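Local coordinates for protein nitrite reductase (Hyphomicrobium denitrificans, PDB 2DV6) that probably reduces nitrite to nitric oxide with electrons from cytochrome c, using bound copper ions, at residues Pro193-Arg198 with Tyr256-Ala261; Thr184-Asn189 with Val265-Thr270; Thr227-Gly230 with Ala234-Gln237; Gly175-Asn180 with Pro323-Phe328. All blocks are in the same frame, centred on the assembly; numbering follows the deposited sequence.

From the N-terminal side, the chain runs through residues 175-180, 184-189, 193-198 and 227-230 before any of the four contacts is made. The closures then come in reverse order: 234-237 completes contact 3 as a tight loop, 256-261 completes contact 1, 265-270 completes contact 2, and 323-328 completes contact 4. Each loop therefore encloses the one before it and none cross. Contacts 1 and 2 share a copper ion, which Cys260 and His268 both bind. Contact 2 also touches contact 4, through Tyr185 on Leu177, where strands 163-178 and 181-188 lie side by side. Contacts 1, 2 and 3 all touch the second subunit, and contact 4 joins two beta domains.

Contact 1 (Pro193-Arg198 with Tyr256-Ala261); sequences PGPFLR and YVYHCA. With CU (copper (II) ion), chain H; CU (copper (II) ion), chain G.
Tyr258 carries CG between its backbone N and carbonyl carbon (chi1 70°), which sends the phenol across to residues 193-198, while Leu197 holds CG anti to its carbonyl carbon and turns CD1 to the ring. The hydroxyl of Tyr258 donates to the backbone carbonyl of Pro195, OH to O 2.8 Å. It arrives in the carbonyl plane on a lone pair, at a C=O...donor angle of 130°, so the buried phenol oxygen has a partner and the end of the ring is tethered. The Pro195 ring lies close by, its CD 3.1 Å from Tyr258 OH. Leu197 comes at about a right angle, with CD1 3.7 Å from Tyr258 CE2 and oblique to the ring. Strand 274-280 separates strands 197-200 and 254-259 in the sheet, and the Tyr258 side chain bridges the two across it. The next two residues serve metals. His259 NE2 binds one copper at 2.0 Å; its ND1, in a nearly straight bond (175°), donates to Cys260 O at 2.8 Å, which steadies the imidazole. His224, a water and His416 of the second subunit complete that site. Cys260 SG binds the other copper at 2.1 Å, together with His219, His268 and Met273. Adjacent His and Cys ligands joining a type 2 copper at a subunit interface to a type 1 copper are the hallmark of copper nitrite reductases.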
loop_
_atom_site.group_PDB
_atom_site.type_symbol
_atom_site.label_atom_id
_atom_site.label_comp_id
_atom_site.label_asym_id
_atom_site.label_seq_id
_atom_site.Cartn_x
_atom_site.Cartn_y
_atom_site.Cartn_z
ATOM N N PRO A 193 -11.462 -15.338 38.189
ATOM C CA PRO A 193 -11.471 -14.206 39.109
ATOM C C PRO A 193 -10.687 -14.479 40.400
ATOM O O PRO A 193 -10.252 -15.625 40.654
ATOM C CB PRO A 193 -12.956 -14.064 39.486
ATOM C CG PRO A 193 -13.524 -15.506 39.296
ATOM C CD PRO A 193 -12.841 -15.850 37.966
ATOM N N GLY A 194 -10.489 -13.425 41.187
ATOM C CA GLY A 194 -9.815 -13.560 42.434
ATOM C C GLY A 194 -10.746 -14.294 43.402
ATOM O O GLY A 194 -11.858 -14.672 43.024
ATOM N N PRO A 195 -10.332 -14.411 44.686
ATOM C CA PRO A 195 -11.112 -15.212 45.655
ATOM C C PRO A 195 -12.500 -14.651 45.856
ATOM O O PRO A 195 -12.686 -13.433 45.849
ATOM C CB PRO A 195 -10.285 -15.140 46.971
ATOM C CG PRO A 195 -8.954 -14.549 46.605
ATOM C CD PRO A 195 -9.103 -13.814 45.270
ATOM N N PHE A 196 -13.483 -15.525 46.011
ATOM C CA PHE A 196 -14.818 -15.071 46.341
ATOM C C PHE A 196 -14.789 -14.683 47.836
ATOM O O PHE A 196 -14.510 -15.537 48.681
ATOM C CB PHE A 196 -15.824 -16.167 46.055
ATOM C CG PHE A 196 -17.256 -15.752 46.242
ATOM C CD1 PHE A 196 -18.081 -15.540 45.137
ATOM C CD2 PHE A 196 -17.804 -15.656 47.507
ATOM C CE1 PHE A 196 -19.401 -15.196 45.292
ATOM C CE2 PHE A 196 -19.145 -15.324 47.690
ATOM C CZ PHE A 196 -19.950 -15.098 46.592
ATOM N N LEU A 197 -15.059 -13.403 48.133
ATOM C CA LEU A 197 -15.089 -12.916 49.499
ATOM C C LEU A 197 -16.534 -12.899 49.970
ATOM O O LEU A 197 -17.448 -12.534 49.226
ATOM C CB LEU A 197 -14.359 -11.551 49.639
ATOM C CG LEU A 197 -12.966 -11.459 48.956
ATOM C CD1 LEU A 197 -12.443 -10.029 48.915
ATOM C CD2 LEU A 197 -11.894 -12.428 49.587
ATOM N N ARG A 198 -16.754 -13.355 51.202
ATOM C CA ARG A 198 -18.098 -13.539 51.710
ATOM C C ARG A 198 -18.174 -13.042 53.161
ATOM O O ARG A 198 -17.473 -13.554 54.031
ATOM C CB ARG A 198 -18.521 -15.011 51.580
ATOM C CG ARG A 198 -19.982 -15.270 51.818
ATOM C CD ARG A 198 -20.354 -16.685 51.362
ATOM N NE ARG A 198 -21.816 -16.802 51.305
ATOM C CZ ARG A 198 -22.481 -17.647 50.538
ATOM N NH1 ARG A 198 -21.815 -18.485 49.762
ATOM N NH2 ARG A 198 -23.821 -17.644 50.533
ATOM N N TYR A 256 -21.083 -7.821 45.063
ATOM C CA TYR A 256 -20.299 -6.703 44.552
ATOM C C TYR A 256 -19.093 -7.149 43.766
ATOM O O TYR A 256 -18.402 -8.070 44.161
ATOM C CB TYR A 256 -19.821 -5.828 45.722
ATOM C CG TYR A 256 -20.963 -5.166 46.484
ATOM C CD1 TYR A 256 -21.392 -5.665 47.720
ATOM C CD2 TYR A 256 -21.617 -4.044 45.962
ATOM C CE1 TYR A 256 -22.416 -5.055 48.417
ATOM C CE2 TYR A 256 -22.659 -3.443 46.636
ATOM C CZ TYR A 256 -23.052 -3.947 47.869
ATOM O OH TYR A 256 -24.091 -3.331 48.545
ATOM N N VAL A 257 -18.782 -6.473 42.666
ATOM C CA VAL A 257 -17.463 -6.726 42.081
ATOM C C VAL A 257 -16.380 -5.970 42.816
ATOM O O VAL A 257 -16.631 -4.908 43.412
ATOM C CB VAL A 257 -17.389 -6.697 40.489
ATOM C CG1 VAL A 257 -18.697 -6.352 39.840
ATOM C CG2 VAL A 257 -16.118 -6.013 39.915
ATOM N N TYR A 258 -15.182 -6.547 42.820
ATOM C CA TYR A 258 -14.027 -5.771 43.224
ATOM C C TYR A 258 -12.953 -5.970 42.167
ATOM O O TYR A 258 -12.988 -6.969 41.455
ATOM C CB TYR A 258 -13.535 -6.202 44.614
ATOM C CG TYR A 258 -12.892 -7.560 44.694
ATOM C CD1 TYR A 258 -11.554 -7.728 44.374
ATOM C CD2 TYR A 258 -13.613 -8.678 45.134
ATOM C CE1 TYR A 258 -10.929 -9.007 44.469
ATOM C CE2 TYR A 258 -13.003 -9.932 45.245
ATOM C CZ TYR A 258 -11.651 -10.088 44.911
ATOM O OH TYR A 258 -11.010 -11.330 44.985
ATOM N N HIS A 259 -12.005 -5.043 42.068
ATOM C CA HIS A 259 -10.982 -5.134 41.040
ATOM C C HIS A 259 -9.796 -4.253 41.425
ATOM O O HIS A 259 -9.926 -3.371 42.272
ATOM C CB HIS A 259 -11.566 -4.675 39.684
ATOM C CG HIS A 259 -12.246 -3.348 39.743
ATOM N ND1 HIS A 259 -11.554 -2.154 39.707
ATOM C CD2 HIS A 259 -13.560 -3.019 39.841
ATOM C CE1 HIS A 259 -12.416 -1.147 39.766
ATOM N NE2 HIS A 259 -13.635 -1.646 39.866
ATOM N N CYS A 260 -8.652 -4.482 40.806
ATOM C CA CYS A 260 -7.536 -3.577 40.999
ATOM C C CYS A 260 -7.946 -2.190 40.529
ATOM O O CYS A 260 -8.710 -2.037 39.571
ATOM C CB CYS A 260 -6.310 -4.055 40.242
ATOM S SG CYS A 260 -4.825 -3.038 40.452
ATOM N N ALA A 261 -7.444 -1.175 41.225
ATOM C CA ALA A 261 -7.746 0.206 40.875
ATOM C C ALA A 261 -6.471 1.036 40.678
ATOM O O ALA A 261 -6.434 2.220 41.025
ATOM C CB ALA A 261 -8.679 0.850 41.932
HETATM CU CU CU H . -15.310 -0.489 39.936
HETATM CU CU CU G . -3.334 -4.254 39.547
HETATM O O HOH W 1 -14.362 1.838 39.636
#

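Contact 2 (Thr184-Asn189 with Val265-Thr270); sequences TYWTFN and VPTHIT. With CU (copper (II) ion), chain G.
Trp186 reaches from its strand to His268 and Thr267 on the short helix 265-270. CB points toward the helix; CG is anti to the carbonyl carbon (chi1 -60°), and with chi2 near zero the benzene part of the indole leads. CE3 comes first, 3.6 Å from His268 ND1. CZ3 follows and stands over the centre of the imidazole, 3.4 Å above its plane. CH2 ends the run 4.1 Å from Thr267 CG2, a methyl that also lies near CZ3. The result is an edge-to-face pair: the indole edge is directed at the histidine face, with ring centroids 4.6 Å apart and planes at 59°. Because His268 ND1 binds copper at 2.1 Å, Trp186 packs against a first-shell ligand and probably limits how the imidazole can tilt. The polar end of Thr267 is occupied separately, its OG1 hydrogen-bonded to Ser264 OG and to Thr99 OG1 of the second subunit. Strand 181-188 runs alongside strand 163-178, and the backbone of Trp186 is hydrogen-bonded to Asn271 just beyond the helix. Pro266 and Thr267 touch Leu318 of helix 315-319, while Val265 and Ile269 pack on Leu418 of the second subunit.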
loop_
_atom_site.group_PDB
_atom_site.type_symbol
_atom_site.label_atom_id
_atom_site.label_comp_id
_atom_site.label_asym_id
_atom_site.label_seq_id
_atom_site.Cartn_x
_atom_site.Cartn_y
_atom_site.Cartn_z
ATOM N N THR A 184 0.557 -12.964 29.895
ATOM C CA THR A 184 0.853 -12.471 31.227
ATOM C C THR A 184 -0.386 -11.992 31.975
ATOM O O THR A 184 -0.907 -10.885 31.712
ATOM C CB THR A 184 1.924 -11.345 31.213
ATOM O OG1 THR A 184 3.101 -11.837 30.566
ATOM C CG2 THR A 184 2.293 -10.946 32.643
ATOM N N TYR A 185 -0.835 -12.807 32.940
ATOM C CA TYR A 185 -1.959 -12.419 33.738
ATOM C C TYR A 185 -1.519 -11.622 34.977
ATOM O O TYR A 185 -0.416 -11.790 35.493
ATOM C CB TYR A 185 -2.787 -13.638 34.173
ATOM C CG TYR A 185 -3.574 -14.348 33.083
ATOM C CD1 TYR A 185 -2.951 -15.209 32.195
ATOM C CD2 TYR A 185 -4.960 -14.192 33.000
ATOM C CE1 TYR A 185 -3.683 -15.900 31.223
ATOM C CE2 TYR A 185 -5.709 -14.865 32.034
ATOM C CZ TYR A 185 -5.060 -15.708 31.146
ATOM O OH TYR A 185 -5.810 -16.404 30.224
ATOM N N TRP A 186 -2.416 -10.767 35.463
ATOM C CA TRP A 186 -2.204 -10.106 36.739
ATOM C C TRP A 186 -3.395 -10.501 37.570
ATOM O O TRP A 186 -4.544 -10.366 37.129
ATOM C CB TRP A 186 -2.150 -8.568 36.588
ATOM C CG TRP A 186 -1.042 -8.049 35.677
ATOM C CD1 TRP A 186 0.028 -8.744 35.176
ATOM C CD2 TRP A 186 -0.888 -6.702 35.222
ATOM N NE1 TRP A 186 0.809 -7.913 34.407
ATOM C CE2 TRP A 186 0.280 -6.650 34.438
ATOM C CE3 TRP A 186 -1.644 -5.538 35.377
ATOM C CZ2 TRP A 186 0.716 -5.457 33.799
ATOM C CZ3 TRP A 186 -1.200 -4.360 34.754
ATOM C CH2 TRP A 186 -0.054 -4.336 33.971
ATOM N N THR A 187 -3.148 -10.978 38.772
ATOM C CA THR A 187 -4.208 -11.671 39.482
ATOM C C THR A 187 -4.228 -11.309 40.952
ATOM O O THR A 187 -3.225 -10.890 41.514
ATOM C CB THR A 187 -3.986 -13.208 39.443
ATOM O OG1 THR A 187 -2.791 -13.499 40.179
ATOM C CG2 THR A 187 -3.851 -13.744 38.000
ATOM N N PHE A 188 -5.388 -11.516 41.563
ATOM C CA PHE A 188 -5.485 -11.690 43.010
ATOM C C PHE A 188 -5.323 -13.175 43.340
ATOM O O PHE A 188 -6.126 -13.997 42.909
ATOM C CB PHE A 188 -6.839 -11.177 43.520
ATOM C CG PHE A 188 -7.019 -9.692 43.364
ATOM C CD1 PHE A 188 -6.298 -8.792 44.183
ATOM C CD2 PHE A 188 -7.914 -9.184 42.409
ATOM C CE1 PHE A 188 -6.479 -7.400 44.059
ATOM C CE2 PHE A 188 -8.103 -7.808 42.262
ATOM C CZ PHE A 188 -7.382 -6.902 43.078
ATOM N N ASN A 189 -4.270 -13.508 44.089
ATOM C CA ASN A 189 -4.026 -14.876 44.602
ATOM C C ASN A 189 -3.823 -15.894 43.494
ATOM O O ASN A 189 -4.186 -17.063 43.647
ATOM C CB ASN A 189 -5.138 -15.330 45.546
ATOM C CG ASN A 189 -4.992 -14.768 46.989
ATOM O OD1 ASN A 189 -4.177 -13.884 47.284
ATOM N ND2 ASN A 189 -5.778 -15.303 47.876
ATOM N N VAL A 265 -6.510 1.447 34.941
ATOM C CA VAL A 265 -7.440 0.490 35.528
ATOM C C VAL A 265 -7.948 -0.555 34.521
ATOM O O VAL A 265 -7.899 -1.730 34.835
ATOM C CB VAL A 265 -8.633 1.164 36.287
ATOM C CG1 VAL A 265 -9.519 0.078 36.890
ATOM C CG2 VAL A 265 -8.102 2.076 37.437
ATOM N N PRO A 266 -8.439 -0.142 33.306
ATOM C CA PRO A 266 -8.901 -1.198 32.355
ATOM C C PRO A 266 -7.801 -2.180 31.973
ATOM O O PRO A 266 -8.096 -3.323 31.674
ATOM C CB PRO A 266 -9.360 -0.415 31.119
ATOM C CG PRO A 266 -8.862 0.969 31.288
ATOM C CD PRO A 266 -8.638 1.211 32.756
ATOM N N THR A 267 -6.543 -1.736 31.988
ATOM C CA THR A 267 -5.421 -2.664 31.819
ATOM C C THR A 267 -5.267 -3.695 32.961
ATOM O O THR A 267 -5.084 -4.868 32.696
ATOM C CB THR A 267 -4.099 -1.904 31.691
ATOM O OG1 THR A 267 -4.173 -0.951 30.595
ATOM C CG2 THR A 267 -2.934 -2.905 31.493
ATOM N N HIS A 268 -5.313 -3.257 34.220
ATOM C CA HIS A 268 -5.236 -4.194 35.341
ATOM C C HIS A 268 -6.419 -5.175 35.327
ATOM O O HIS A 268 -6.251 -6.354 35.648
ATOM C CB HIS A 268 -5.126 -3.447 36.709
ATOM C CG HIS A 268 -3.796 -2.758 36.905
ATOM N ND1 HIS A 268 -2.843 -3.215 37.788
ATOM C CD2 HIS A 268 -3.237 -1.703 36.269
ATOM C CE1 HIS A 268 -1.761 -2.465 37.710
ATOM N NE2 HIS A 268 -1.965 -1.546 36.785
ATOM N N ILE A 269 -7.606 -4.682 34.969
ATOM C CA ILE A 269 -8.808 -5.518 34.885
ATOM C C ILE A 269 -8.721 -6.521 33.739
ATOM O O ILE A 269 -8.894 -7.741 33.955
ATOM C CB ILE A 269 -10.089 -4.681 34.764
ATOM C CG1 ILE A 269 -10.376 -3.999 36.085
ATOM C CG2 ILE A 269 -11.311 -5.555 34.347
ATOM C CD1 ILE A 269 -11.461 -2.925 35.968
ATOM N N THR A 270 -8.390 -6.062 32.535
ATOM C CA THR A 270 -8.307 -7.043 31.434
ATOM C C THR A 270 -7.280 -8.167 31.759
ATOM O O THR A 270 -7.509 -9.319 31.414
ATOM C CB THR A 270 -8.006 -6.414 30.020
ATOM O OG1 THR A 270 -8.003 -7.464 29.034
ATOM C CG2 THR A 270 -6.640 -5.748 29.969
HETATM CU CU CU G . -3.334 -4.254 39.547
#

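Contact 3 (Thr227-Gly230 with Ala234-Gln237); sequences TGPG and AFTQ
Gly230 takes left-handed backbone angles (phi 61°, psi 18°) and turns the chain so that its CA comes 5.3 Å from the CA of Ala234, after Pro229, whose CB points toward residues 234-237. The contact that follows is apolar. Pro229 CB meets Ala234 CB at 3.7 Å, and the same alanine methyl lies equally close to Pro229 O. That carbonyl is 3.5 Å from Ala234 N without being hydrogen-bonded to it, so the two backbones simply pass close to each other here. On its other flank the proline ring turns CD and CG to Phe235. The phenyl group, with CG anti to the carbonyl carbon (chi1 -62°), brings its end back to Pro229, and Pro229 CD sits at the edge of that ring, near its plane, 4.1 Å from Phe235 CE1. Both segments belong to the long irregular connection between strands 222-223 and 243-249 of a cupredoxin domain, and this connection passes close to a copper site: the nearest atoms of Gly230 and the Asp222 side chain are about 5 Å apart. Phe235 also packs on Val246 of strand 243-249 and on Met440 of the second subunit, while Pro229 touches Arg407 of that subunit. The hydroxyl of Thr236 is hydrogen-bonded to Ala232 O and Val221 N, which ties the chain after Phe235 back to the same loop and to the residue just before strand 222-223.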
loop_
_atom_site.group_PDB
_atom_site.type_symbol
_atom_site.label_atom_id
_atom_site.label_comp_id
_atom_site.label_asym_id
_atom_site.label_seq_id
_atom_site.Cartn_x
_atom_site.Cartn_y
_atom_site.Cartn_z
ATOM N N THR A 227 -17.548 1.475 51.294
ATOM C CA THR A 227 -17.989 2.882 51.273
ATOM C C THR A 227 -16.816 3.777 51.652
ATOM O O THR A 227 -16.293 3.672 52.761
ATOM C CB THR A 227 -19.145 3.121 52.266
ATOM O OG1 THR A 227 -20.247 2.298 51.912
ATOM C CG2 THR A 227 -19.598 4.555 52.253
ATOM N N GLY A 228 -16.384 4.642 50.743
ATOM C CA GLY A 228 -15.197 5.454 51.018
ATOM C C GLY A 228 -14.272 5.555 49.824
ATOM O O GLY A 228 -14.462 4.834 48.860
ATOM N N PRO A 229 -13.222 6.420 49.912
ATOM C CA PRO A 229 -12.360 6.815 48.781
ATOM C C PRO A 229 -11.814 5.647 47.974
ATOM O O PRO A 229 -11.143 4.748 48.515
ATOM C CB PRO A 229 -11.213 7.589 49.457
ATOM C CG PRO A 229 -11.817 8.111 50.748
ATOM C CD PRO A 229 -12.806 7.069 51.183
ATOM N N GLY A 230 -12.107 5.679 46.664
ATOM C CA GLY A 230 -11.699 4.623 45.738
ATOM C C GLY A 230 -12.246 3.230 46.049
ATOM O O GLY A 230 -11.717 2.234 45.567
ATOM N N ALA A 234 -7.841 4.170 47.504
ATOM C CA ALA A 234 -6.996 5.245 48.054
ATOM C C ALA A 234 -6.075 4.747 49.190
ATOM O O ALA A 234 -5.091 5.374 49.493
ATOM C CB ALA A 234 -7.841 6.400 48.522
ATOM N N PHE A 235 -6.373 3.595 49.782
ATOM C CA PHE A 235 -5.612 3.082 50.935
ATOM C C PHE A 235 -4.775 1.869 50.536
ATOM O O PHE A 235 -4.046 1.305 51.366
ATOM C CB PHE A 235 -6.582 2.646 52.016
ATOM C CG PHE A 235 -7.438 3.765 52.564
ATOM C CD1 PHE A 235 -8.650 4.114 51.958
ATOM C CD2 PHE A 235 -7.037 4.478 53.716
ATOM C CE1 PHE A 235 -9.442 5.162 52.472
ATOM C CE2 PHE A 235 -7.846 5.504 54.250
ATOM C CZ PHE A 235 -9.046 5.848 53.623
ATOM N N THR A 236 -4.911 1.424 49.281
ATOM C CA THR A 236 -4.303 0.140 48.907
ATOM C C THR A 236 -3.354 0.159 47.721
ATOM O O THR A 236 -3.076 -0.904 47.180
ATOM C CB THR A 236 -5.368 -0.988 48.703
ATOM O OG1 THR A 236 -6.349 -0.572 47.754
ATOM C CG2 THR A 236 -6.079 -1.358 50.028
ATOM N N GLN A 237 -2.848 1.328 47.306
ATOM C CA GLN A 237 -1.816 1.371 46.249
ATOM C C GLN A 237 -0.561 0.741 46.826
ATOM O O GLN A 237 0.055 1.335 47.700
ATOM C CB GLN A 237 -1.540 2.809 45.784
ATOM C CG GLN A 237 -2.791 3.533 45.191
ATOM C CD GLN A 237 -3.398 2.754 43.996
ATOM O OE1 GLN A 237 -4.630 2.496 43.939
ATOM N NE2 GLN A 237 -2.542 2.338 43.077
#

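Contact 4 (Gly175-Asn180 with Pro323-Phe328); sequences GQLDDN and PEYFLF
Leu177 and Tyr325 meet with a classic beta bulge on each side: Leu177 and Asp178 both face Thr181, and Glu324 and Tyr325 both face Ile299. The first bulge lets two consecutive side chains, Leu177 and Asp178, start out toward residues 323-328. Leu177 has CG anti to its backbone N (chi1 169°) and lays its branches over one face of the Tyr325 ring. CD2 makes a CH-pi contact, 3.9 Å from the ring centroid and only 14° off the normal. Past the phenol, Leu177 CD1 lies 4.0 Å from Leu327 CD2, the two leucines crossing at about a right angle. The two segments belong to different cupredoxin domains of the same chain: strand 163-178 is part of one sheet, whereas strand 325-328 is the edge strand beside 290-299 in another. The short strands meet steeply, at 113° with axes 9.9 Å apart, so these two strands meet through side chains and are not paired, while the backbone of Leu177 is hydrogen-bonded to Val332 close by. Polar groups run along the rim of the ring. A water in the plane of the phenol donates to Asp178 OD1 at 2.8 Å and is hydrogen-bonded to Tyr325 OH at 2.7 Å. The other carboxylate oxygen, Asp178 OD2, accepts from Asp179 N at 2.7 Å on its anti side, which probably helps to fix the rotation of the carboxylate. Tyr325 also makes an edge-to-face pair with Phe305, and Leu177 touches Tyr183 and Tyr185 of the neighbouring strand 181-188.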
loop_
_atom_site.group_PDB
_atom_site.type_symbol
_atom_site.label_atom_id
_atom_site.label_comp_id
_atom_site.label_asym_id
_atom_site.label_seq_id
_atom_site.Cartn_x
_atom_site.Cartn_y
_atom_site.Cartn_z
ATOM N N GLY A 175 0.351 -17.205 32.362
ATOM C CA GLY A 175 -0.752 -18.134 32.483
ATOM C C GLY A 175 -1.160 -18.777 31.168
ATOM O O GLY A 175 -0.892 -18.231 30.066
ATOM N N GLN A 176 -1.844 -19.923 31.273
ATOM C CA GLN A 176 -2.438 -20.562 30.110
ATOM C C GLN A 176 -3.715 -19.818 29.684
ATOM O O GLN A 176 -4.689 -19.712 30.472
ATOM C CB GLN A 176 -2.801 -22.021 30.389
ATOM C CG GLN A 176 -3.430 -22.719 29.164
ATOM C CD GLN A 176 -3.505 -24.223 29.346
ATOM O OE1 GLN A 176 -4.603 -24.801 29.365
ATOM N NE2 GLN A 176 -2.342 -24.861 29.516
ATOM N N LEU A 177 -3.723 -19.376 28.428
ATOM C CA LEU A 177 -4.867 -18.664 27.874
ATOM C C LEU A 177 -5.719 -19.621 26.991
ATOM O O LEU A 177 -6.935 -19.487 26.882
ATOM C CB LEU A 177 -4.367 -17.461 27.042
ATOM C CG LEU A 177 -5.391 -16.703 26.139
ATOM C CD1 LEU A 177 -6.603 -16.246 26.975
ATOM C CD2 LEU A 177 -4.718 -15.496 25.507
ATOM N N ASP A 178 -5.063 -20.580 26.351
ATOM C CA ASP A 178 -5.739 -21.551 25.486
ATOM C C ASP A 178 -4.704 -22.636 25.273
ATOM O O ASP A 178 -3.551 -22.496 25.696
ATOM C CB ASP A 178 -6.103 -20.887 24.158
ATOM C CG ASP A 178 -7.154 -21.658 23.346
ATOM O OD1 ASP A 178 -7.629 -21.055 22.344
ATOM O OD2 ASP A 178 -7.516 -22.827 23.685
ATOM N N ASP A 179 -5.084 -23.712 24.612
ATOM C CA ASP A 179 -4.129 -24.757 24.261
ATOM C C ASP A 179 -2.952 -24.120 23.515
ATOM O O ASP A 179 -3.146 -23.373 22.539
ATOM C CB ASP A 179 -4.839 -25.778 23.365
ATOM C CG ASP A 179 -3.967 -26.980 23.024
ATOM O OD1 ASP A 179 -3.916 -27.341 21.814
ATOM O OD2 ASP A 179 -3.352 -27.562 23.946
ATOM N N ASN A 180 -1.733 -24.385 23.993
ATOM C CA ASN A 180 -0.520 -23.916 23.345
ATOM C C ASN A 180 -0.444 -22.365 23.285
ATOM O O ASN A 180 0.227 -21.783 22.426
ATOM C CB ASN A 180 -0.392 -24.596 21.965
ATOM C CG ASN A 180 1.004 -24.476 21.355
ATOM O OD1 ASN A 180 1.974 -24.125 22.037
ATOM N ND2 ASN A 180 1.111 -24.760 20.053
ATOM N N PRO A 323 -12.144 -6.730 21.505
ATOM C CA PRO A 323 -11.561 -7.859 22.224
ATOM C C PRO A 323 -11.271 -9.028 21.296
ATOM O O PRO A 323 -11.899 -9.157 20.244
ATOM C CB PRO A 323 -12.640 -8.232 23.256
ATOM C CG PRO A 323 -13.871 -7.589 22.832
ATOM C CD PRO A 323 -13.598 -6.618 21.721
ATOM N N GLU A 324 -10.301 -9.851 21.668
ATOM C CA GLU A 324 -10.017 -11.069 20.930
ATOM C C GLU A 324 -10.535 -12.295 21.667
ATOM O O GLU A 324 -10.938 -13.265 21.034
ATOM C CB GLU A 324 -8.509 -11.214 20.689
ATOM C CG GLU A 324 -7.973 -10.160 19.721
ATOM C CD GLU A 324 -8.507 -10.343 18.281
ATOM O OE1 GLU A 324 -9.000 -11.433 17.934
ATOM O OE2 GLU A 324 -8.447 -9.390 17.501
ATOM N N TYR A 325 -10.454 -12.273 22.995
ATOM C CA TYR A 325 -10.884 -13.384 23.829
ATOM C C TYR A 325 -11.962 -12.901 24.777
ATOM O O TYR A 325 -11.840 -11.814 25.349
ATOM C CB TYR A 325 -9.719 -13.953 24.638
ATOM C CG TYR A 325 -8.657 -14.659 23.794
ATOM C CD1 TYR A 325 -7.661 -13.939 23.134
ATOM C CD2 TYR A 325 -8.648 -16.057 23.680
ATOM C CE1 TYR A 325 -6.693 -14.602 22.352
ATOM C CE2 TYR A 325 -7.708 -16.712 22.902
ATOM C CZ TYR A 325 -6.741 -16.005 22.255
ATOM O OH TYR A 325 -5.812 -16.697 21.509
ATOM N N PHE A 326 -13.020 -13.694 24.925
ATOM C CA PHE A 326 -14.037 -13.460 25.940
ATOM C C PHE A 326 -14.020 -14.738 26.786
ATOM O O PHE A 326 -14.073 -15.868 26.208
ATOM C CB PHE A 326 -15.428 -13.348 25.331
ATOM C CG PHE A 326 -15.745 -12.026 24.737
ATOM C CD1 PHE A 326 -16.352 -11.043 25.510
ATOM C CD2 PHE A 326 -15.484 -11.778 23.405
ATOM C CE1 PHE A 326 -16.688 -9.796 24.951
ATOM C CE2 PHE A 326 -15.827 -10.549 22.848
ATOM C CZ PHE A 326 -16.424 -9.565 23.643
ATOM N N LEU A 327 -13.955 -14.575 28.108
ATOM C CA LEU A 327 -13.587 -15.683 28.970
ATOM C C LEU A 327 -14.444 -15.831 30.227
ATOM O O LEU A 327 -14.770 -14.817 30.877
ATOM C CB LEU A 327 -12.160 -15.448 29.421
ATOM C CG LEU A 327 -10.881 -15.880 28.675
ATOM C CD1 LEU A 327 -11.013 -16.654 27.345
ATOM C CD2 LEU A 327 -9.885 -14.743 28.662
ATOM N N PHE A 328 -14.799 -17.085 30.573
ATOM C CA PHE A 328 -15.373 -17.389 31.880
ATOM C C PHE A 328 -14.184 -17.849 32.730
ATOM O O PHE A 328 -13.445 -18.718 32.322
ATOM C CB PHE A 328 -16.438 -18.511 31.832
ATOM C CG PHE A 328 -17.779 -18.083 31.265
ATOM C CD1 PHE A 328 -18.344 -16.851 31.615
ATOM C CD2 PHE A 328 -18.502 -18.944 30.399
ATOM C CE1 PHE A 328 -19.602 -16.448 31.084
ATOM C CE2 PHE A 328 -19.734 -18.553 29.894
ATOM C CZ PHE A 328 -20.274 -17.287 30.216
HETATM O O HOH W 2 -5.936 -19.327 21.000
#